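Local coordinates for protein decaprenyl diphosphate synthase (Rhodobacter capsulatus, PDB 3MZV) that probably elongates farnesyl diphosphate with isopentenyl diphosphate units, using magnesium, to give the long all-trans polyprenyl diphosphate for quinone side chains, at residues A79-F84 and A126-L131; E142-A147 and T188-I193; I214-V219 and D326-R331; D239-K244 and G271-G276. One frame throughout, in Å; residues are numbered along the deposited sequence.

Following the chain from the N terminus, interaction 1 closes a loop of 41 residues by setting helix 74-96 against helix 114-133. Interaction 2 comes after it in series, pairing helix 138-161 with helix 169-194. The two touch, for instance where Phe-129 CZ comes 3.6 Å from Ala-145 N, and both reach the second subunit. Interaction 3 opens later on helix 199-224 and closes over 106 residues, bringing the C-terminal part of the chain back onto that helix. Interaction 4 is nested inside that long loop, about 6 Å from interaction 3 at the nearest atoms; it ties the short helix 238-241 to the loop between helices 258-270 and 277-287.

Interaction 1. Residues A79-F84 and A126-L131; sequences AATVEF and ARSFQL
The hydroxyl of Thr-81 is hemmed in from several directions: OG1 is hydrogen-bonded back to His-77 O one turn earlier, has Ser-128 O at 3.4 Å across the contact as a van der Waals neighbour and not a bonding partner, and has Leu-131 CD2 beside it at 4.0 Å. In the all-helical isoprenoid synthase fold, helices 74-96 and 114-133 pack here as a nearly antiparallel pair, at 164°, with axes 9.0 Å apart. Small residues allow this closeness, the nearest CA atoms being those of Thr-81 and Ser-128, 4.9 Å apart. Thr-81 sits with OG1 beside its backbone N (chi1 -59°), which puts the hydroxyl within range of His-77 O and sends CG2 to the serine, 3.7 Å from Ser-128 OG. That serine oxygen is also committed to its own helix, bonding to Phe-125 O, so both hydroxyls find their bonds within their own helices, and what crosses between the helices is van der Waals packing. Ser-128 CB meets Phe-84 CB at 3.5 Å and lies oblique to the ring, near CD2. Helix 19-32 closes over one flank, its Arg-32 touching both Phe-84 and Leu-131, and Leu-144 of helix 138-161 lies against Thr-81. Leu-131 finishes the interface with a single branch: CD2 lies 4.1 Å from Ala-80 CB and reaches the edge of the Phe-84 ring, near its plane, 4.4 Å from CE2.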
loop_
_atom_site.group_PDB
_atom_site.type_symbol
_atom_site.label_atom_id
_atom_site.label_comp_id
_atom_site.label_asym_id
_atom_site.label_seq_id
_atom_site.Cartn_x
_atom_site.Cartn_y
_atom_site.Cartn_z
ATOM N N ALA B 79 14.369 11.255 -0.686
ATOM C CA ALA B 79 13.525 12.194 0.104
ATOM C C ALA B 79 12.065 12.216 -0.414
ATOM O O ALA B 79 11.125 12.166 0.406
ATOM C CB ALA B 79 14.106 13.567 0.150
ATOM N N ALA B 80 11.886 12.233 -1.741
ATOM C CA ALA B 80 10.549 12.154 -2.324
ATOM C C ALA B 80 9.835 10.816 -1.946
ATOM O O ALA B 80 8.671 10.785 -1.579
ATOM C CB ALA B 80 10.603 12.327 -3.793
ATOM N N THR B 81 10.580 9.719 -1.986
ATOM C CA THR B 81 10.031 8.430 -1.637
ATOM C C THR B 81 9.597 8.367 -0.177
ATOM O O THR B 81 8.495 7.910 0.137
ATOM C CB THR B 81 11.052 7.244 -1.958
ATOM O OG1 THR B 81 11.391 7.238 -3.351
ATOM C CG2 THR B 81 10.457 5.913 -1.541
ATOM N N VAL B 82 10.428 8.876 0.712
ATOM C CA VAL B 82 10.083 8.987 2.133
ATOM C C VAL B 82 8.780 9.805 2.317
ATOM O O VAL B 82 7.895 9.421 3.054
ATOM C CB VAL B 82 11.251 9.631 2.894
ATOM C CG1 VAL B 82 10.821 10.102 4.276
ATOM C CG2 VAL B 82 12.388 8.622 3.020
ATOM N N GLU B 83 8.638 10.887 1.592
ATOM C CA GLU B 83 7.443 11.664 1.704
ATOM C C GLU B 83 6.227 10.968 1.116
ATOM O O GLU B 83 5.139 11.059 1.697
ATOM C CB GLU B 83 7.617 13.001 1.028
ATOM C CG GLU B 83 6.473 13.941 1.377
ATOM C CD GLU B 83 6.575 14.573 2.741
ATOM O OE1 GLU B 83 6.941 13.904 3.746
ATOM O OE2 GLU B 83 6.246 15.785 2.817
ATOM N N PHE B 84 6.399 10.311 -0.044
ATOM C CA PHE B 84 5.313 9.492 -0.618
ATOM C C PHE B 84 4.838 8.424 0.381
ATOM O O PHE B 84 3.632 8.206 0.557
ATOM C CB PHE B 84 5.751 8.816 -1.920
ATOM C CG PHE B 84 5.647 9.697 -3.157
ATOM C CD1 PHE B 84 4.491 10.372 -3.460
ATOM C CD2 PHE B 84 6.695 9.744 -4.058
ATOM C CE1 PHE B 84 4.384 11.120 -4.639
ATOM C CE2 PHE B 84 6.597 10.444 -5.238
ATOM C CZ PHE B 84 5.429 11.152 -5.522
ATOM N N ALA B 126 3.259 2.698 -4.754
ATOM C CA ALA B 126 3.812 2.043 -5.941
ATOM C C ALA B 126 4.749 2.960 -6.743
ATOM O O ALA B 126 5.861 2.583 -7.103
ATOM C CB ALA B 126 2.675 1.533 -6.845
ATOM N N ARG B 127 4.283 4.170 -7.022
ATOM C CA ARG B 127 5.078 5.129 -7.738
ATOM C C ARG B 127 6.381 5.446 -7.000
ATOM O O ARG B 127 7.401 5.684 -7.631
ATOM C CB ARG B 127 4.259 6.409 -7.936
ATOM C CG ARG B 127 3.080 6.213 -8.916
ATOM C CD ARG B 127 3.292 6.581 -10.381
ATOM N NE ARG B 127 3.619 5.430 -11.187
ATOM C CZ ARG B 127 3.030 4.982 -12.310
ATOM N NH1 ARG B 127 3.537 3.895 -12.844
ATOM N NH2 ARG B 127 1.996 5.553 -12.936
ATOM N N SER B 128 6.332 5.455 -5.692
ATOM C CA SER B 128 7.520 5.748 -4.939
ATOM C C SER B 128 8.559 4.648 -5.087
ATOM O O SER B 128 9.748 4.951 -5.169
ATOM C CB SER B 128 7.205 6.052 -3.486
ATOM O OG SER B 128 7.057 4.912 -2.657
ATOM N N PHE B 129 8.129 3.380 -5.097
ATOM C CA PHE B 129 9.087 2.318 -5.364
ATOM C C PHE B 129 9.582 2.293 -6.795
ATOM O O PHE B 129 10.734 2.011 -7.026
ATOM C CB PHE B 129 8.601 0.980 -4.820
ATOM C CG PHE B 129 8.875 0.880 -3.383
ATOM C CD1 PHE B 129 8.050 1.514 -2.495
ATOM C CD2 PHE B 129 10.072 0.287 -2.916
ATOM C CE1 PHE B 129 8.324 1.501 -1.151
ATOM C CE2 PHE B 129 10.338 0.263 -1.585
ATOM C CZ PHE B 129 9.455 0.888 -0.697
ATOM N N GLN B 130 8.728 2.621 -7.750
ATOM C CA GLN B 130 9.146 2.728 -9.121
ATOM C C GLN B 130 10.252 3.757 -9.231
ATOM O O GLN B 130 11.299 3.488 -9.850
ATOM C CB GLN B 130 7.964 3.096 -10.012
ATOM C CG GLN B 130 8.263 3.039 -11.475
ATOM C CD GLN B 130 7.109 3.550 -12.307
ATOM O OE1 GLN B 130 6.273 4.348 -11.831
ATOM N NE2 GLN B 130 7.056 3.114 -13.548
ATOM N N LEU B 131 10.023 4.912 -8.599
ATOM C CA LEU B 131 10.991 5.992 -8.566
ATOM C C LEU B 131 12.348 5.546 -7.988
ATOM O O LEU B 131 13.396 5.863 -8.577
ATOM C CB LEU B 131 10.417 7.131 -7.738
ATOM C CG LEU B 131 11.313 8.345 -7.451
ATOM C CD1 LEU B 131 11.828 8.950 -8.737
ATOM C CD2 LEU B 131 10.570 9.356 -6.648
#

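Interaction 2. Residues E142-A147 and T188-I193; sequences EILANA and TEVGGI
Ile-143 and Val-190 bring their CA atoms to 7.5 Å where helices 138-161 and 169-194 run antiparallel, at 175° with axes 10.5 Å apart, a spacing that side chains have to fill. Ile-143 does most of this. Its CG2, anti to the backbone N, slides past the valine and meets Val-190 CG1 at 3.6 Å. The other arm, with CG1 beside the backbone N (chi1 -74°), carries CD1 outward to Ile-193, and the two side chains meet tip to tip. The CD1 atoms of Ile-143 and Ile-193 are modelled 3.3 Å apart, tighter than carbons normally pack, so the exact position of one of these methyls is doubtful. Glu-189 lies obliquely across the same isoleucine. Its chain is extended, and OE1 rests 3.5 Å from Ile-143 CG2 and 3.6 Å from Ile-143 CD1; these are van der Waals contacts of a carboxylate with methyls. On the inner side Leu-144 crosses Val-190 at about a right angle, its CG 4.1 Å from Val-190 CG1, and the pair continues inward onto Leu-78 of helix 74-96. The neighbouring face of helix 138-161 belongs to the dimer: Glu-142 OE2 bonds to Gln-130 NE2 of the second subunit, and Asn-146 OD1 to Arg-127 NH1 of that subunit. Aliphatic packing between antiparallel neighbours, with one helix also lining the subunit interface, is the way the helical bundle of dimeric trans-prenyltransferases is built.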
loop_
_atom_site.group_PDB
_atom_site.type_symbol
_atom_site.label_atom_id
_atom_site.label_comp_id
_atom_site.label_asym_id
_atom_site.label_seq_id
_atom_site.Cartn_x
_atom_site.Cartn_y
_atom_site.Cartn_z
ATOM N N GLU B 142 15.564 -1.879 -0.110
ATOM C CA GLU B 142 15.218 -2.851 0.885
ATOM C C GLU B 142 14.890 -2.168 2.230
ATOM O O GLU B 142 13.952 -2.550 2.907
ATOM C CB GLU B 142 16.378 -3.876 1.049
ATOM C CG GLU B 142 16.110 -5.068 1.977
ATOM C CD GLU B 142 16.137 -4.807 3.499
ATOM O OE1 GLU B 142 16.777 -3.860 3.974
ATOM O OE2 GLU B 142 15.493 -5.602 4.212
ATOM N N ILE B 143 15.661 -1.160 2.592
ATOM C CA ILE B 143 15.439 -0.421 3.833
ATOM C C ILE B 143 14.087 0.285 3.862
ATOM O O ILE B 143 13.383 0.234 4.858
ATOM C CB ILE B 143 16.581 0.605 4.028
ATOM C CG1 ILE B 143 17.851 -0.176 4.463
ATOM C CG2 ILE B 143 16.195 1.728 5.042
ATOM C CD1 ILE B 143 19.148 0.618 4.625
ATOM N N LEU B 144 13.755 0.971 2.782
ATOM C CA LEU B 144 12.509 1.716 2.715
ATOM C C LEU B 144 11.298 0.780 2.618
ATOM O O LEU B 144 10.245 1.073 3.205
ATOM C CB LEU B 144 12.577 2.718 1.593
ATOM C CG LEU B 144 13.503 3.942 1.767
ATOM C CD1 LEU B 144 13.526 4.766 0.513
ATOM C CD2 LEU B 144 13.057 4.787 2.921
ATOM N N ALA B 145 11.453 -0.374 1.952
ATOM C CA ALA B 145 10.409 -1.397 1.930
ATOM C C ALA B 145 10.157 -1.968 3.300
ATOM O O ALA B 145 9.007 -2.123 3.753
ATOM C CB ALA B 145 10.771 -2.551 0.897
ATOM N N ASN B 146 11.247 -2.346 3.966
ATOM C CA ASN B 146 11.132 -2.839 5.324
ATOM C C ASN B 146 10.454 -1.826 6.261
ATOM O O ASN B 146 9.525 -2.175 7.006
ATOM C CB ASN B 146 12.515 -3.249 5.857
ATOM C CG ASN B 146 12.448 -3.750 7.301
ATOM O OD1 ASN B 146 11.988 -4.853 7.550
ATOM N ND2 ASN B 146 12.910 -2.909 8.260
ATOM N N ALA B 147 10.872 -0.588 6.204
ATOM C CA ALA B 147 10.254 0.433 7.044
ATOM C C ALA B 147 8.742 0.544 6.772
ATOM O O ALA B 147 7.973 0.825 7.659
ATOM C CB ALA B 147 10.905 1.762 6.804
ATOM N N THR B 188 17.021 8.959 7.549
ATOM C CA THR B 188 18.363 9.408 7.789
ATOM C C THR B 188 19.355 8.362 7.312
ATOM O O THR B 188 20.328 8.719 6.664
ATOM C CB THR B 188 18.614 9.740 9.293
ATOM O OG1 THR B 188 18.212 8.644 10.099
ATOM C CG2 THR B 188 17.809 10.965 9.676
ATOM N N GLU B 189 19.085 7.104 7.611
ATOM C CA GLU B 189 19.949 6.007 7.214
ATOM C C GLU B 189 20.196 5.982 5.688
ATOM O O GLU B 189 21.314 5.806 5.253
ATOM C CB GLU B 189 19.312 4.689 7.616
ATOM C CG GLU B 189 20.184 3.446 7.380
ATOM C CD GLU B 189 19.585 2.104 7.845
ATOM O OE1 GLU B 189 18.362 1.919 7.842
ATOM O OE2 GLU B 189 20.385 1.214 8.228
ATOM N N VAL B 190 19.141 6.139 4.892
ATOM C CA VAL B 190 19.277 6.037 3.430
ATOM C C VAL B 190 20.038 7.215 2.893
ATOM O O VAL B 190 20.712 7.093 1.891
ATOM C CB VAL B 190 17.968 5.838 2.670
ATOM C CG1 VAL B 190 17.353 4.529 3.089
ATOM C CG2 VAL B 190 17.037 7.015 2.823
ATOM N N GLY B 191 19.957 8.366 3.560
ATOM C CA GLY B 191 20.761 9.511 3.155
ATOM C C GLY B 191 22.261 9.254 3.378
ATOM O O GLY B 191 23.105 9.640 2.565
ATOM N N GLY B 192 22.613 8.687 4.528
ATOM C CA GLY B 192 23.977 8.250 4.746
ATOM C C GLY B 192 24.453 7.219 3.716
ATOM O O GLY B 192 25.592 7.264 3.238
ATOM N N ILE B 193 23.603 6.276 3.378
ATOM C CA ILE B 193 24.001 5.206 2.438
ATOM C C ILE B 193 24.189 5.731 1.043
ATOM O O ILE B 193 25.175 5.416 0.372
ATOM C CB ILE B 193 22.981 4.049 2.421
ATOM C CG1 ILE B 193 23.029 3.339 3.773
ATOM C CG2 ILE B 193 23.207 3.102 1.206
ATOM C CD1 ILE B 193 21.881 2.309 4.025
#

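Interaction 3. Residues I214-V219 and D326-R331; sequences IAFQIV and DYVVER
Ala-215 begins the contact with its methyl, CB standing 4.2 Å from Val-328 CG1 and also near CG1 of Val-329. The small side chain lets the C-terminal part of the chain come close, and Thr-302 of helix 290-308 packs against both Ala-215 and Val-329. Phe-216 follows, and it is touched more closely at the backbone than at the side chain: Val-328 CG1 presses on Phe-216 CA at 3.6 Å and on Phe-216 N at 3.8 Å. That branch of the valine is anti to its own backbone N (chi1 160°), which carries it to the backbone of helix 199-224. The phenylalanine has CG anti to the backbone N (chi1 -176°) and turns its ring off toward Phe-184, leaving CB 4.1 Å from Val-328 CG1. One turn on, Val-219 uses both branches. CG2 lies 3.6 Å from Val-328 O and 3.8 Å from Val-329 CG1, the two valine side chains crossing at about a right angle, while CG1 lies 4.1 Å from Arg-331 NH2. An alanine here, lacking both methyls, would probably open a gap beside Val-328 O and Val-329 CG1 and leave Arg-331 NH2 without its apolar neighbour. That guanidinium also makes a long, weak ion pair with Asp-220. Asp-220 and Asp-221 come directly after this segment and start a DDxxD sequence, so apolar packing here seats the C-terminal part of the chain beside the second aspartate-rich motif, which in relatives binds the diphosphate through magnesium.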
loop_
_atom_site.group_PDB
_atom_site.type_symbol
_atom_site.label_atom_id
_atom_site.label_comp_id
_atom_site.label_asym_id
_atom_site.label_seq_id
_atom_site.Cartn_x
_atom_site.Cartn_y
_atom_site.Cartn_z
ATOM N N ILE B 214 11.047 8.630 17.988
ATOM C CA ILE B 214 10.506 8.260 19.274
ATOM C C ILE B 214 10.123 9.517 20.088
ATOM O O ILE B 214 8.975 9.624 20.490
ATOM C CB ILE B 214 11.432 7.372 20.054
ATOM C CG1 ILE B 214 11.508 6.012 19.416
ATOM C CG2 ILE B 214 10.899 7.230 21.548
ATOM C CD1 ILE B 214 12.686 5.206 19.853
ATOM N N ALA B 215 11.029 10.475 20.231
ATOM C CA ALA B 215 10.731 11.733 20.911
ATOM C C ALA B 215 9.555 12.413 20.306
ATOM O O ALA B 215 8.690 12.913 20.997
ATOM C CB ALA B 215 11.975 12.707 20.915
ATOM N N PHE B 216 9.496 12.405 18.980
ATOM C CA PHE B 216 8.471 13.134 18.283
ATOM C C PHE B 216 7.068 12.597 18.634
ATOM O O PHE B 216 6.157 13.348 18.920
ATOM C CB PHE B 216 8.771 12.943 16.783
ATOM C CG PHE B 216 7.879 13.685 15.878
ATOM C CD1 PHE B 216 8.217 14.958 15.460
ATOM C CD2 PHE B 216 6.747 13.060 15.342
ATOM C CE1 PHE B 216 7.402 15.640 14.540
ATOM C CE2 PHE B 216 5.918 13.739 14.426
ATOM C CZ PHE B 216 6.250 15.012 14.019
ATOM N N GLN B 217 6.921 11.288 18.644
ATOM C CA GLN B 217 5.649 10.663 18.974
ATOM C C GLN B 217 5.308 10.836 20.465
ATOM O O GLN B 217 4.172 11.082 20.792
ATOM C CB GLN B 217 5.632 9.200 18.662
ATOM C CG GLN B 217 4.275 8.578 18.891
ATOM C CD GLN B 217 3.218 9.171 18.008
ATOM O OE1 GLN B 217 2.182 9.683 18.470
ATOM N NE2 GLN B 217 3.490 9.151 16.728
ATOM N N ILE B 218 6.282 10.647 21.351
ATOM C CA ILE B 218 6.017 10.873 22.769
ATOM C C ILE B 218 5.538 12.286 23.024
ATOM O O ILE B 218 4.576 12.490 23.788
ATOM C CB ILE B 218 7.267 10.545 23.674
ATOM C CG1 ILE B 218 7.663 9.083 23.514
ATOM C CG2 ILE B 218 6.911 10.901 25.155
ATOM C CD1 ILE B 218 8.979 8.602 24.259
ATOM N N VAL B 219 6.130 13.271 22.357
ATOM C CA VAL B 219 5.672 14.663 22.482
ATOM C C VAL B 219 4.186 14.797 22.049
ATOM O O VAL B 219 3.397 15.364 22.735
ATOM C CB VAL B 219 6.541 15.680 21.694
ATOM C CG1 VAL B 219 5.822 17.057 21.524
ATOM C CG2 VAL B 219 7.870 15.906 22.410
ATOM N N ASP B 326 16.290 19.705 19.848
ATOM C CA ASP B 326 15.707 20.660 20.796
ATOM C C ASP B 326 14.300 21.062 20.329
ATOM O O ASP B 326 13.337 21.001 21.090
ATOM C CB ASP B 326 16.595 21.914 20.956
ATOM C CG ASP B 326 17.822 21.655 21.833
ATOM O OD1 ASP B 326 17.792 20.748 22.702
ATOM O OD2 ASP B 326 18.828 22.373 21.694
ATOM N N TYR B 327 14.200 21.449 19.068
ATOM C CA TYR B 327 12.941 21.862 18.443
ATOM C C TYR B 327 11.812 20.849 18.619
ATOM O O TYR B 327 10.747 21.253 19.010
ATOM C CB TYR B 327 13.139 22.117 16.952
ATOM C CG TYR B 327 11.861 22.338 16.157
ATOM C CD1 TYR B 327 11.173 23.550 16.220
ATOM C CD2 TYR B 327 11.351 21.330 15.357
ATOM C CE1 TYR B 327 10.000 23.748 15.469
ATOM C CE2 TYR B 327 10.180 21.507 14.626
ATOM C CZ TYR B 327 9.521 22.719 14.687
ATOM O OH TYR B 327 8.367 22.865 13.966
ATOM N N VAL B 328 12.081 19.564 18.437
ATOM C CA VAL B 328 11.037 18.527 18.522
ATOM C C VAL B 328 10.361 18.548 19.907
ATOM O O VAL B 328 9.164 18.243 19.999
ATOM C CB VAL B 328 11.590 17.118 18.161
ATOM C CG1 VAL B 328 10.671 16.011 18.710
ATOM C CG2 VAL B 328 11.762 16.976 16.640
ATOM N N VAL B 329 11.102 18.919 20.971
ATOM C CA VAL B 329 10.571 18.935 22.343
ATOM C C VAL B 329 10.341 20.327 22.881
ATOM O O VAL B 329 10.055 20.494 24.055
ATOM C CB VAL B 329 11.471 18.158 23.368
ATOM C CG1 VAL B 329 11.518 16.650 23.017
ATOM C CG2 VAL B 329 12.868 18.790 23.487
ATOM N N GLU B 330 10.463 21.344 22.026
ATOM C CA GLU B 330 10.311 22.720 22.471
ATOM C C GLU B 330 8.959 22.942 23.142
ATOM O O GLU B 330 8.854 23.684 24.104
ATOM C CB GLU B 330 10.463 23.676 21.273
ATOM C CG GLU B 330 10.538 25.130 21.598
ATOM C CD GLU B 330 9.200 25.775 21.993
ATOM O OE1 GLU B 330 8.156 25.446 21.342
ATOM O OE2 GLU B 330 9.217 26.642 22.919
ATOM N N ARG B 331 7.916 22.334 22.607
ATOM C CA ARG B 331 6.586 22.524 23.156
ATOM C C ARG B 331 6.409 21.900 24.546
ATOM O O ARG B 331 5.422 22.202 25.211
ATOM C CB ARG B 331 5.513 21.961 22.222
ATOM C CG ARG B 331 5.263 22.824 20.987
ATOM C CD ARG B 331 4.222 22.181 20.098
ATOM N NE ARG B 331 4.717 20.945 19.535
ATOM C CZ ARG B 331 4.054 20.177 18.660
ATOM N NH1 ARG B 331 2.837 20.513 18.206
ATOM N NH2 ARG B 331 4.615 19.078 18.222
#

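Interaction 4. Residues D239-K244 and G271-G276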
loop_
_atom_site.group_PDB
_atom_site.type_symbol
_atom_site.label_atom_id
_atom_site.label_comp_id
_atom_site.label_asym_id
_atom_site.label_seq_id
_atom_site.Cartn_x
_atom_site.Cartn_y
_atom_site.Cartn_z
ATOM N N ASP B 239 -6.684 10.519 21.862
ATOM C CA ASP B 239 -6.157 9.210 22.186
ATOM C C ASP B 239 -7.040 8.547 23.254
ATOM O O ASP B 239 -7.264 7.318 23.225
ATOM C CB ASP B 239 -4.716 9.313 22.702
ATOM C CG ASP B 239 -3.728 9.702 21.613
ATOM O OD1 ASP B 239 -4.097 9.640 20.416
ATOM O OD2 ASP B 239 -2.601 10.088 21.956
ATOM N N PHE B 240 -7.531 9.377 24.177
ATOM C CA PHE B 240 -8.394 8.906 25.273
ATOM C C PHE B 240 -9.703 8.340 24.677
ATOM O O PHE B 240 -10.059 7.207 24.917
ATOM C CB PHE B 240 -8.693 10.038 26.236
ATOM C CG PHE B 240 -9.493 9.607 27.451
ATOM C CD1 PHE B 240 -8.941 8.779 28.419
ATOM C CD2 PHE B 240 -10.772 10.069 27.634
ATOM C CE1 PHE B 240 -9.705 8.383 29.537
ATOM C CE2 PHE B 240 -11.532 9.705 28.737
ATOM C CZ PHE B 240 -10.994 8.851 29.685
ATOM N N ARG B 241 -10.367 9.134 23.848
ATOM C CA ARG B 241 -11.567 8.637 23.085
ATOM C C ARG B 241 -11.326 7.343 22.318
ATOM O O ARG B 241 -12.182 6.449 22.313
ATOM C CB ARG B 241 -12.077 9.733 22.154
ATOM C CG ARG B 241 -12.635 10.919 22.959
ATOM C CD ARG B 241 -13.116 12.136 22.112
ATOM N NE ARG B 241 -13.098 13.326 22.981
ATOM C CZ ARG B 241 -12.244 14.354 22.905
ATOM N NH1 ARG B 241 -11.332 14.441 21.934
ATOM N NH2 ARG B 241 -12.327 15.334 23.815
ATOM N N GLU B 242 -10.169 7.205 21.674
ATOM C CA GLU B 242 -9.856 5.988 20.946
ATOM C C GLU B 242 -9.302 4.878 21.821
ATOM O O GLU B 242 -8.987 3.787 21.333
ATOM C CB GLU B 242 -8.869 6.287 19.822
ATOM C CG GLU B 242 -9.334 7.412 18.953
ATOM C CD GLU B 242 -9.111 7.119 17.519
ATOM O OE1 GLU B 242 -7.911 6.955 17.157
ATOM O OE2 GLU B 242 -10.138 7.038 16.773
ATOM N N ARG B 243 -9.163 5.162 23.124
ATOM C CA ARG B 243 -8.781 4.155 24.093
ATOM C C ARG B 243 -7.418 3.573 23.803
ATOM O O ARG B 243 -7.134 2.400 24.107
ATOM C CB ARG B 243 -9.871 3.104 24.230
ATOM C CG ARG B 243 -11.213 3.763 24.551
ATOM C CD ARG B 243 -12.418 3.033 23.991
ATOM N NE ARG B 243 -12.519 1.672 24.512
ATOM C CZ ARG B 243 -13.420 0.784 24.110
ATOM N NH1 ARG B 243 -13.422 -0.429 24.640
ATOM N NH2 ARG B 243 -14.307 1.107 23.176
ATOM N N LYS B 244 -6.542 4.414 23.254
ATOM C CA LYS B 244 -5.161 4.008 23.004
ATOM C C LYS B 244 -4.373 3.900 24.300
ATOM O O LYS B 244 -4.558 4.693 25.208
ATOM C CB LYS B 244 -4.453 4.972 22.024
ATOM C CG LYS B 244 -4.984 4.863 20.606
ATOM C CD LYS B 244 -4.319 5.856 19.635
ATOM C CE LYS B 244 -4.944 5.676 18.216
ATOM N NZ LYS B 244 -4.332 6.603 17.204
ATOM N N GLY B 271 -14.854 1.179 27.605
ATOM C CA GLY B 271 -15.141 2.348 26.769
ATOM C C GLY B 271 -16.371 3.155 27.143
ATOM O O GLY B 271 -16.882 3.950 26.344
ATOM N N ASP B 272 -16.842 2.991 28.380
ATOM C CA ASP B 272 -17.950 3.765 28.896
ATOM C C ASP B 272 -17.390 5.098 29.352
ATOM O O ASP B 272 -17.015 5.277 30.521
ATOM C CB ASP B 272 -18.590 2.987 30.040
ATOM C CG ASP B 272 -19.725 3.746 30.744
ATOM O OD1 ASP B 272 -20.149 4.844 30.293
ATOM O OD2 ASP B 272 -20.188 3.214 31.788
ATOM N N GLN B 273 -17.271 6.034 28.426
ATOM C CA GLN B 273 -16.755 7.357 28.760
ATOM C C GLN B 273 -17.898 8.310 28.882
ATOM O O GLN B 273 -18.797 8.291 28.069
ATOM C CB GLN B 273 -15.711 7.828 27.743
ATOM C CG GLN B 273 -14.518 6.911 27.733
ATOM C CD GLN B 273 -13.445 7.233 26.695
ATOM O OE1 GLN B 273 -13.533 8.214 25.943
ATOM N NE2 GLN B 273 -12.400 6.411 26.683
ATOM N N GLN B 274 -17.878 9.140 29.915
ATOM C CA GLN B 274 -18.948 10.063 30.154
ATOM C C GLN B 274 -18.331 11.419 30.353
ATOM O O GLN B 274 -17.123 11.541 30.462
ATOM C CB GLN B 274 -19.797 9.637 31.370
ATOM C CG GLN B 274 -20.264 8.144 31.317
ATOM C CD GLN B 274 -21.127 7.749 32.512
ATOM O OE1 GLN B 274 -21.752 8.598 33.142
ATOM N NE2 GLN B 274 -21.153 6.463 32.832
ATOM N N ASP B 275 -19.163 12.447 30.404
ATOM C CA ASP B 275 -18.631 13.803 30.560
ATOM C C ASP B 275 -17.827 13.950 31.819
ATOM O O ASP B 275 -18.232 13.495 32.890
ATOM C CB ASP B 275 -19.738 14.842 30.505
ATOM C CG ASP B 275 -20.222 15.037 29.111
ATOM O OD1 ASP B 275 -19.492 15.683 28.323
ATOM O OD2 ASP B 275 -21.302 14.502 28.791
ATOM N N GLY B 276 -16.653 14.564 31.670
ATOM C CA GLY B 276 -15.742 14.752 32.782
ATOM C C GLY B 276 -14.643 13.686 32.876
ATOM O O GLY B 276 -13.647 13.896 33.557
#
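The side-chain amide of Gln-273 does two jobs on one residue: it lies stacked over the Phe-240 ring, planes 17° apart, and it donates to the same residue's carbonyl. This happens at a Schellman motif ending helix 238-241, in which Arg-243 N and Lys-244 N turn back to Phe-240 O and Asp-239 O. The bond from Gln-273 NE2 to Phe-240 O is 3.0 Å long and nearly straight at nitrogen (170°), yet it arrives well above the carbonyl plane. Arg-243 N takes the opposite face, so two donors grip that oxygen from either side. NE2 also bonds to Val-267 O in helix 258-270, which fixes the rotation of the amide and places NE2 over the ring centre. Arg-243 CG packs on Gln-273 NE2 at 3.6 Å. The arginine bends and lays one guanidinium face over Gly-271, whose CA is 3.5 Å from Arg-243 NE; the glycine, with no side chain, lets the guanidinium lie this close. NE donates to Ile-268 O at the end of helix 258-270, with a weak bond from NH1 to Glu-269 O. An alanine in place of Arg-243 would probably leave Ile-268 O without its mate and Gly-271 without its cover. At the other end of the amide, Gln-273 OE1 rests 3.5 Å from Arg-241 CA.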